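CRISPR-associated endoribonuclease Cas6 1 (Methanocaldococcus jannaschii DSM 2661, PDB 5YI6) probably cuts CRISPR transcripts into crRNAs, acting as an RNA-binding endoribonuclease of the Cas6 family in antiviral defence. Local coordinates at residues 8-13 and 113-118; 40-45 and 99-104; 47-52 and 88-93. All blocks are in the same frame, centred on the assembly; numbering follows the deposited sequence.

Contact 1 (8-13 and 113-118). With PO4 (phosphate ion), chain G.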
# COMPACT_ATOMS: atom_id res chain seq x y z
N GLU A 8 4.30 8.23 -7.96
CA GLU A 8 2.96 8.78 -7.87
C GLU A 8 2.32 8.73 -9.26
O GLU A 8 2.72 9.47 -10.16
CB GLU A 8 3.07 10.21 -7.36
CG GLU A 8 1.70 10.96 -7.42
CD GLU A 8 1.89 12.43 -7.19
OE1 GLU A 8 1.95 13.21 -8.17
OE2 GLU A 8 1.99 12.81 -6.01
N LEU A 9 1.31 7.89 -9.43
CA LEU A 9 0.57 7.85 -10.68
C LEU A 9 -0.46 8.95 -10.65
O LEU A 9 -1.31 8.96 -9.75
CB LEU A 9 -0.18 6.55 -10.93
CG LEU A 9 0.38 5.28 -11.49
CD1 LEU A 9 -0.85 4.37 -11.79
CD2 LEU A 9 1.16 5.65 -12.75
N GLU A 10 -0.39 9.84 -11.64
CA GLU A 10 -1.34 10.94 -11.75
C GLU A 10 -2.50 10.48 -12.61
O GLU A 10 -2.31 10.19 -13.80
CB GLU A 10 -0.64 12.16 -12.36
CG GLU A 10 0.63 12.51 -11.58
CD GLU A 10 1.35 13.78 -12.08
OE1 GLU A 10 0.91 14.37 -13.08
OE2 GLU A 10 2.36 14.15 -11.47
N LEU A 11 -3.69 10.40 -12.03
CA LEU A 11 -4.86 9.86 -12.69
C LEU A 11 -5.86 10.99 -12.96
O LEU A 11 -5.93 11.95 -12.19
CB LEU A 11 -5.55 8.79 -11.83
CG LEU A 11 -4.64 7.63 -11.38
CD1 LEU A 11 -5.39 6.70 -10.40
CD2 LEU A 11 -4.21 6.84 -12.60
N GLN A 12 -6.67 10.82 -14.00
CA GLN A 12 -7.65 11.85 -14.35
C GLN A 12 -8.95 11.17 -14.75
O GLN A 12 -8.93 10.32 -15.66
CB GLN A 12 -7.13 12.73 -15.50
CG GLN A 12 -8.13 13.77 -16.00
CD GLN A 12 -8.11 15.01 -15.16
OE1 GLN A 12 -7.13 15.74 -15.18
NE2 GLN A 12 -9.19 15.28 -14.43
N THR A 13 -10.04 11.51 -14.08
CA THR A 13 -11.38 11.07 -14.48
C THR A 13 -12.25 12.32 -14.68
O THR A 13 -11.74 13.44 -14.73
CB THR A 13 -11.97 10.10 -13.46
OG1 THR A 13 -13.19 9.55 -13.98
CG2 THR A 13 -12.25 10.79 -12.11
N VAL A 113 -4.45 7.37 -17.14
CA VAL A 113 -3.15 7.37 -16.48
C VAL A 113 -2.27 8.37 -17.22
O VAL A 113 -1.77 8.07 -18.30
CB VAL A 113 -2.51 5.97 -16.47
CG1 VAL A 113 -1.16 6.02 -15.72
CG2 VAL A 113 -3.48 4.94 -15.85
N ARG A 114 -2.04 9.55 -16.63
CA ARG A 114 -1.41 10.67 -17.32
C ARG A 114 0.12 10.61 -17.29
O ARG A 114 0.77 10.79 -18.31
CB ARG A 114 -1.89 11.99 -16.71
CG ARG A 114 -3.40 12.23 -16.90
CD ARG A 114 -3.77 12.27 -18.39
NE ARG A 114 -5.11 12.81 -18.60
CZ ARG A 114 -5.83 12.64 -19.71
NH1 ARG A 114 -5.33 11.93 -20.72
NH2 ARG A 114 -7.06 13.16 -19.79
N LYS A 115 0.70 10.44 -16.10
CA LYS A 115 2.15 10.53 -15.87
C LYS A 115 2.48 9.74 -14.61
O LYS A 115 1.61 9.48 -13.78
CB LYS A 115 2.60 11.98 -15.64
CG LYS A 115 2.15 13.01 -16.63
CD LYS A 115 2.72 14.36 -16.28
CE LYS A 115 2.21 15.42 -17.28
NZ LYS A 115 2.75 16.74 -16.97
N ALA A 116 3.76 9.43 -14.44
CA ALA A 116 4.21 8.81 -13.20
C ALA A 116 5.34 9.65 -12.64
O ALA A 116 6.45 9.66 -13.21
CB ALA A 116 4.67 7.35 -13.43
N LYS A 117 5.11 10.26 -11.48
CA LYS A 117 6.09 11.15 -10.87
C LYS A 117 7.02 10.33 -9.98
O LYS A 117 6.55 9.51 -9.17
CB LYS A 117 5.36 12.23 -10.07
CG LYS A 117 6.30 13.16 -9.28
CD LYS A 117 5.50 14.10 -8.40
CE LYS A 117 6.39 14.97 -7.53
NZ LYS A 117 5.55 15.88 -6.66
N ILE A 118 8.31 10.53 -10.14
CA ILE A 118 9.29 9.78 -9.34
C ILE A 118 9.45 10.44 -7.98
O ILE A 118 9.65 11.65 -7.89
CB ILE A 118 10.64 9.73 -10.07
CG1 ILE A 118 10.50 9.00 -11.41
CG2 ILE A 118 11.75 9.10 -9.15
CD1 ILE A 118 11.69 9.27 -12.35
P PO4 G . 2.30 16.84 -8.52
O1 PO4 G . 2.22 15.70 -7.54
O2 PO4 G . 1.66 16.54 -9.83
O3 PO4 G . 3.73 17.22 -8.71
O4 PO4 G . 1.51 17.99 -7.93
O HOH W 1 4.00 14.48 -4.77

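Contact 2 (40-45 and 99-104)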
# COMPACT_ATOMS: atom_id res chain seq x y z
N PRO A 40 -0.17 -7.38 -23.99
CA PRO A 40 1.29 -7.34 -24.14
C PRO A 40 1.94 -6.13 -23.48
O PRO A 40 3.14 -6.21 -23.18
CB PRO A 40 1.49 -7.31 -25.67
CG PRO A 40 0.26 -7.91 -26.22
CD PRO A 40 -0.85 -7.71 -25.25
N ALA A 41 1.19 -5.06 -23.21
CA ALA A 41 1.75 -3.95 -22.45
C ALA A 41 2.27 -4.40 -21.09
O ALA A 41 3.21 -3.80 -20.55
CB ALA A 41 0.70 -2.84 -22.26
N TYR A 42 1.68 -5.45 -20.51
CA TYR A 42 2.13 -5.97 -19.22
C TYR A 42 2.83 -7.31 -19.33
O TYR A 42 3.77 -7.57 -18.57
CB TYR A 42 0.94 -6.13 -18.27
CG TYR A 42 0.20 -4.82 -18.04
CD1 TYR A 42 0.70 -3.87 -17.15
CD2 TYR A 42 -1.02 -4.55 -18.70
CE1 TYR A 42 0.02 -2.65 -16.91
CE2 TYR A 42 -1.70 -3.31 -18.47
CZ TYR A 42 -1.19 -2.39 -17.57
OH TYR A 42 -1.85 -1.19 -17.35
N ALA A 43 2.39 -8.15 -20.26
CA ALA A 43 2.76 -9.55 -20.29
C ALA A 43 4.28 -9.73 -20.36
O ALA A 43 4.86 -10.43 -19.53
CB ALA A 43 2.07 -10.23 -21.46
N LYS A 44 4.93 -9.09 -21.33
CA LYS A 44 6.38 -9.27 -21.43
C LYS A 44 7.09 -8.65 -20.23
O LYS A 44 7.97 -9.27 -19.62
CB LYS A 44 6.88 -8.68 -22.75
CG LYS A 44 5.75 -8.26 -23.72
CD LYS A 44 6.35 -7.59 -24.97
CE LYS A 44 5.30 -7.06 -25.93
NZ LYS A 44 5.14 -5.57 -25.81
N ARG A 45 6.66 -7.44 -19.85
CA ARG A 45 7.33 -6.67 -18.80
C ARG A 45 7.24 -7.34 -17.44
O ARG A 45 8.17 -7.21 -16.64
CB ARG A 45 6.74 -5.26 -18.73
CG ARG A 45 7.05 -4.40 -19.96
CD ARG A 45 6.42 -3.03 -19.85
NE ARG A 45 6.93 -2.12 -20.88
CZ ARG A 45 6.17 -1.52 -21.78
NH1 ARG A 45 4.85 -1.74 -21.77
NH2 ARG A 45 6.71 -0.69 -22.67
N LEU A 99 1.49 3.17 -18.30
CA LEU A 99 1.49 4.34 -19.19
C LEU A 99 1.12 3.95 -20.62
O LEU A 99 0.39 4.70 -21.29
CB LEU A 99 2.84 5.05 -19.16
CG LEU A 99 3.08 5.81 -17.86
CD1 LEU A 99 4.51 6.29 -17.78
CD2 LEU A 99 2.09 6.98 -17.70
N GLU A 100 1.59 2.79 -21.10
CA GLU A 100 1.23 2.35 -22.45
C GLU A 100 -0.26 2.00 -22.54
O GLU A 100 -0.94 2.36 -23.50
CB GLU A 100 2.09 1.14 -22.86
CG GLU A 100 1.68 0.57 -24.23
CD GLU A 100 2.50 -0.64 -24.68
OE1 GLU A 100 3.57 -0.92 -24.11
OE2 GLU A 100 2.06 -1.31 -25.63
N ASP A 101 -0.78 1.26 -21.56
CA ASP A 101 -2.20 0.98 -21.47
C ASP A 101 -3.00 2.29 -21.41
O ASP A 101 -3.89 2.54 -22.24
CB ASP A 101 -2.41 0.10 -20.22
CG ASP A 101 -3.85 -0.21 -19.90
OD1 ASP A 101 -4.77 0.36 -20.51
OD2 ASP A 101 -4.06 -1.04 -18.99
N GLY A 102 -2.70 3.13 -20.42
CA GLY A 102 -3.25 4.46 -20.34
C GLY A 102 -4.56 4.59 -19.59
O GLY A 102 -5.02 5.72 -19.38
N LYS A 103 -5.18 3.49 -19.19
CA LYS A 103 -6.46 3.54 -18.51
C LYS A 103 -6.49 2.61 -17.30
O LYS A 103 -5.94 1.52 -17.33
CB LYS A 103 -7.63 3.20 -19.45
CG LYS A 103 -7.66 4.13 -20.66
CD LYS A 103 -9.04 4.22 -21.26
CE LYS A 103 -9.88 5.16 -20.37
NZ LYS A 103 -11.31 5.24 -20.77
N LEU A 104 -7.17 3.06 -16.25
CA LEU A 104 -7.33 2.26 -15.04
C LEU A 104 -8.76 2.41 -14.56
O LEU A 104 -9.20 3.53 -14.28
CB LEU A 104 -6.35 2.72 -13.93
CG LEU A 104 -6.51 2.00 -12.58
CD1 LEU A 104 -6.00 0.58 -12.69
CD2 LEU A 104 -5.74 2.75 -11.50
O HOH W 2 2.86 -3.67 -26.61
O HOH W 3 5.62 1.57 -24.30

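Contact 3 (47-52 and 88-93)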
# COMPACT_ATOMS: atom_id res chain seq x y z
N HIS A 47 6.46 -10.68 -16.77
CA HIS A 47 6.51 -12.14 -16.82
C HIS A 47 7.15 -12.72 -15.56
O HIS A 47 6.70 -13.74 -15.04
CB HIS A 47 7.27 -12.57 -18.07
CG HIS A 47 7.37 -14.05 -18.24
ND1 HIS A 47 6.29 -14.83 -18.59
CD2 HIS A 47 8.42 -14.89 -18.11
CE1 HIS A 47 6.67 -16.10 -18.66
NE2 HIS A 47 7.96 -16.16 -18.37
N ASN A 48 8.19 -12.07 -15.05
CA ASN A 48 8.92 -12.56 -13.87
C ASN A 48 8.35 -12.09 -12.55
O ASN A 48 8.94 -12.38 -11.50
CB ASN A 48 10.39 -12.15 -13.96
CG ASN A 48 11.11 -12.83 -15.08
OD1 ASN A 48 10.77 -13.95 -15.46
ND2 ASN A 48 12.10 -12.15 -15.65
N TYR A 49 7.21 -11.38 -12.55
CA TYR A 49 6.68 -10.77 -11.34
C TYR A 49 5.25 -11.23 -11.04
O TYR A 49 4.55 -10.55 -10.28
CB TYR A 49 6.73 -9.24 -11.46
CG TYR A 49 8.13 -8.72 -11.58
CD1 TYR A 49 8.95 -8.60 -10.45
CD2 TYR A 49 8.67 -8.39 -12.83
CE1 TYR A 49 10.26 -8.14 -10.57
CE2 TYR A 49 9.96 -7.94 -12.95
CZ TYR A 49 10.75 -7.81 -11.81
OH TYR A 49 12.03 -7.36 -11.94
N GLN A 50 4.80 -12.36 -11.60
CA GLN A 50 3.42 -12.79 -11.41
C GLN A 50 3.14 -13.26 -10.00
O GLN A 50 1.97 -13.27 -9.57
CB GLN A 50 3.10 -13.90 -12.42
CG GLN A 50 3.18 -13.43 -13.87
CD GLN A 50 2.18 -12.31 -14.13
OE1 GLN A 50 0.98 -12.56 -14.18
NE2 GLN A 50 2.67 -11.08 -14.29
N LYS A 51 4.17 -13.63 -9.25
CA LYS A 51 4.01 -14.03 -7.85
C LYS A 51 4.76 -13.09 -6.93
O LYS A 51 5.01 -13.42 -5.77
CB LYS A 51 4.49 -15.47 -7.66
CG LYS A 51 3.69 -16.43 -8.53
CD LYS A 51 4.14 -17.86 -8.35
CE LYS A 51 3.29 -18.84 -9.17
NZ LYS A 51 1.87 -18.90 -8.72
N PHE A 52 5.15 -11.92 -7.43
CA PHE A 52 5.97 -10.99 -6.65
C PHE A 52 5.11 -10.26 -5.63
O PHE A 52 4.10 -9.66 -6.00
CB PHE A 52 6.61 -9.99 -7.61
CG PHE A 52 7.45 -8.96 -6.92
CD1 PHE A 52 8.66 -9.34 -6.30
CD2 PHE A 52 7.05 -7.62 -6.89
CE1 PHE A 52 9.44 -8.38 -5.64
CE2 PHE A 52 7.83 -6.67 -6.25
CZ PHE A 52 9.03 -7.04 -5.64
N ASN A 88 13.25 -1.90 -7.84
CA ASN A 88 12.95 -0.81 -8.76
C ASN A 88 12.61 -1.31 -10.16
O ASN A 88 11.90 -0.62 -10.91
CB ASN A 88 14.08 0.22 -8.81
CG ASN A 88 15.33 -0.33 -9.40
OD1 ASN A 88 15.69 -1.48 -9.15
ND2 ASN A 88 16.02 0.48 -10.20
N GLU A 89 13.12 -2.49 -10.54
CA GLU A 89 12.76 -3.03 -11.85
C GLU A 89 11.27 -3.36 -11.93
O GLU A 89 10.65 -3.16 -12.98
CB GLU A 89 13.61 -4.27 -12.16
CG GLU A 89 13.26 -4.92 -13.51
CD GLU A 89 14.17 -6.10 -13.86
OE1 GLU A 89 15.11 -6.39 -13.08
OE2 GLU A 89 13.91 -6.76 -14.90
N PHE A 90 10.69 -3.90 -10.86
CA PHE A 90 9.24 -4.13 -10.85
C PHE A 90 8.50 -2.82 -11.10
O PHE A 90 7.57 -2.76 -11.92
CB PHE A 90 8.78 -4.72 -9.50
CG PHE A 90 7.28 -4.73 -9.33
CD1 PHE A 90 6.49 -5.61 -10.05
CD2 PHE A 90 6.66 -3.81 -8.48
CE1 PHE A 90 5.10 -5.60 -9.92
CE2 PHE A 90 5.26 -3.80 -8.35
CZ PHE A 90 4.49 -4.70 -9.07
N ILE A 91 8.88 -1.78 -10.37
CA ILE A 91 8.16 -0.52 -10.47
C ILE A 91 8.32 0.08 -11.87
O ILE A 91 7.34 0.53 -12.47
CB ILE A 91 8.62 0.47 -9.38
CG1 ILE A 91 8.21 -0.02 -7.97
CG2 ILE A 91 7.99 1.87 -9.62
CD1 ILE A 91 6.70 -0.02 -7.72
N GLU A 92 9.54 0.07 -12.40
CA GLU A 92 9.75 0.65 -13.74
C GLU A 92 8.95 -0.11 -14.80
O GLU A 92 8.33 0.50 -15.68
CB GLU A 92 11.24 0.64 -14.09
CG GLU A 92 12.12 1.55 -13.22
CD GLU A 92 12.12 3.00 -13.65
OE1 GLU A 92 11.24 3.42 -14.45
OE2 GLU A 92 13.01 3.74 -13.15
N ASN A 93 8.99 -1.46 -14.75
CA ASN A 93 8.24 -2.25 -15.72
C ASN A 93 6.74 -2.02 -15.60
O ASN A 93 6.04 -1.90 -16.62
CB ASN A 93 8.56 -3.73 -15.53
CG ASN A 93 9.91 -4.12 -16.12
OD1 ASN A 93 10.69 -3.28 -16.52
ND2 ASN A 93 10.20 -5.41 -16.10
O HOH W 4 12.10 -9.31 -15.31

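Contact 1 (8-13 and 113-118)
Leu9, Leu11, Val113 and Ala116 make the close-packed face where strands 5-12 and 109-118 run antiparallel side by side. Leu9 does most by its CD2 branch, which lies 3.8 Å from Val113 CG1 and also touches the CB of Ala116. Leu11 and Val113 lie alongside each other, pointing the same way, and meet through Leu11 CD2 and Val113 CG2. Helix 88-101 packs on this face, with Leu98 against Leu9, Leu99 against Val113 and Val95 against Ala116. The backbones are joined by a reciprocal pair of bonds between Glu8 and Lys117, the Glu8 N to Lys117 O bond being 2.9 Å long. Glu10 N donates to Lys115 O and Glu10 O accepts from Arg114 N. Opposite Glu10 two residues, Arg114 and Lys115, stand where one would do: a beta bulge, with helical backbone angles at Arg114, that brings Leu11 into register with Val113. Strand 5-12 is the middle strand of the N-terminal sheet, its other edge paired with strand 78-85, as expected for the ferredoxin-like fold of RAMP proteins. The other face is polar, with Lys115, Lys117 and Arg114 on its solvent side. Glu8 has CG anti to the backbone N (chi1 172°), and its OE1 lies 2.6 Å from O1 of a phosphate ion, probably from the crystallisation liquor and also bonded by Arg63; one of the two groups probably carries a proton. Glu8 OE2 has a salt bridge to Arg63 and shares a water with Lys117 NZ, which reaches phosphate O3 at 3.1 Å. Glu10 OE1 lies 3.7 Å from Lys115 CD, its OE2 3.8 Å from Lys117 CB and 3.0 Å from phosphate O2. Gln12 CB lies 3.7 Å from Arg114 NE; Asp76 O and Thr13 O hold the Gln12 amide.

Contact 2 (40-45 and 99-104)
Arg45 and Glu100 form the salt bridge of this contact, NH1 reaching OE1 at 2.8 Å. Glu100 has CG anti to the backbone N (chi1 176°) and an extended chain. The bond lies near the guanidinium plane but meets OE1 on the anti side, 29° out of the carboxylate plane, and the two flat groups stand almost perpendicular. The same NH1 also donates to Ala41 O at 2.9 Å, so one nitrogen ties the short, weakly bonded helix about 40-43 to the end of helix 88-101. Two waters extend the polar link, one between Arg45 NH2 and Glu100 OE1, the other between Lys44 NZ and Glu100 OE2. Among neutral donors, Tyr42 OH gives a 2.8 Å hydrogen bond to Asp101 OD2, which lies at the ring edge and also has a salt bridge to Lys34. Van der Waals contact is slight: the Ala41 methyl CB sits 3.7 Å from the carboxylate carbon CD of Glu100. Both acids belong to the last turn of helix 88-101, where the helix end would disfavour negative charge; Arg45 and Lys34 may offset it. Gly102 then leads, with positive phi, into strand 103-106, while the Tyr42 side chain touches Phe94 and Leu98 of helix 88-101 and Lys34 of helix 23-35.

Contact 3 (47-52 and 88-93)
Tyr49 lies over the first turns of helix 88-101, meeting Phe90, Glu89 and Asn93. Its chain begins at CB, 3.9 Å from Phe90 CD1. CG, anti to the carbonyl carbon (chi1 -63°), is 3.8 Å from the same atom and close to the plane of the Phe90 ring, at its edge. CD1 and CE1 approach Phe90 CB, which lies over the Tyr49 ring face in a CH-pi contact, 4.2 Å from the centroid. Across the ring, CE2 meets Asn93 ND2 at 4.0 Å, and that amide is turned nearly perpendicular to the ring; its hydrogen bond goes to Arg45 O. CZ lies near the Phe90 N and CA. At the tip, OH comes 3.1 Å from Glu89 CD, but its angle to the Glu89 OE1 is poor for a hydrogen bond, and OE1 is instead paired with Arg2. A water bridges the Asn48 amide and Glu89 OE2. Phe52 adds the third ring, its CE2 3.7 Å from Phe90 CG and over the Phe90 face, the two planes inclined by 45°. Phe90 is therefore touched at its edge by Tyr49 and on one face by Phe52. The type I turn from Tyr49 to Phe52 brings both rings to the same helix side chain. Together they form an aromatic cluster, which joins to helix 88-101 the loop carrying His47, the probable proton donor, as in related Cas6 enzymes.

Helix 88-101 ties the contacts together: contact 3 uses its start, contact 2 its end, and contact 1 packs beneath it. Contacts 1 and 2 touch, Val113 N lying 2.8 Å from Gly102 O; contacts 2 and 3 meet through Arg45 O and Asn93 ND2, also 2.8 Å apart; contacts 1 and 3 stay about 6 Å apart at nearest atoms. Of the probable catalytic residues, His47, in contact 3, is about 7 Å from Arg45 between side chains, Lys53 follows Phe52, and the Tyr32 side chain is about 11 Å from that of Tyr42 and 10 Å from that of Phe90. A phosphate about 3 Å from the Asp101 side chain, like that at contact 1, probably comes from the crystallisation liquor.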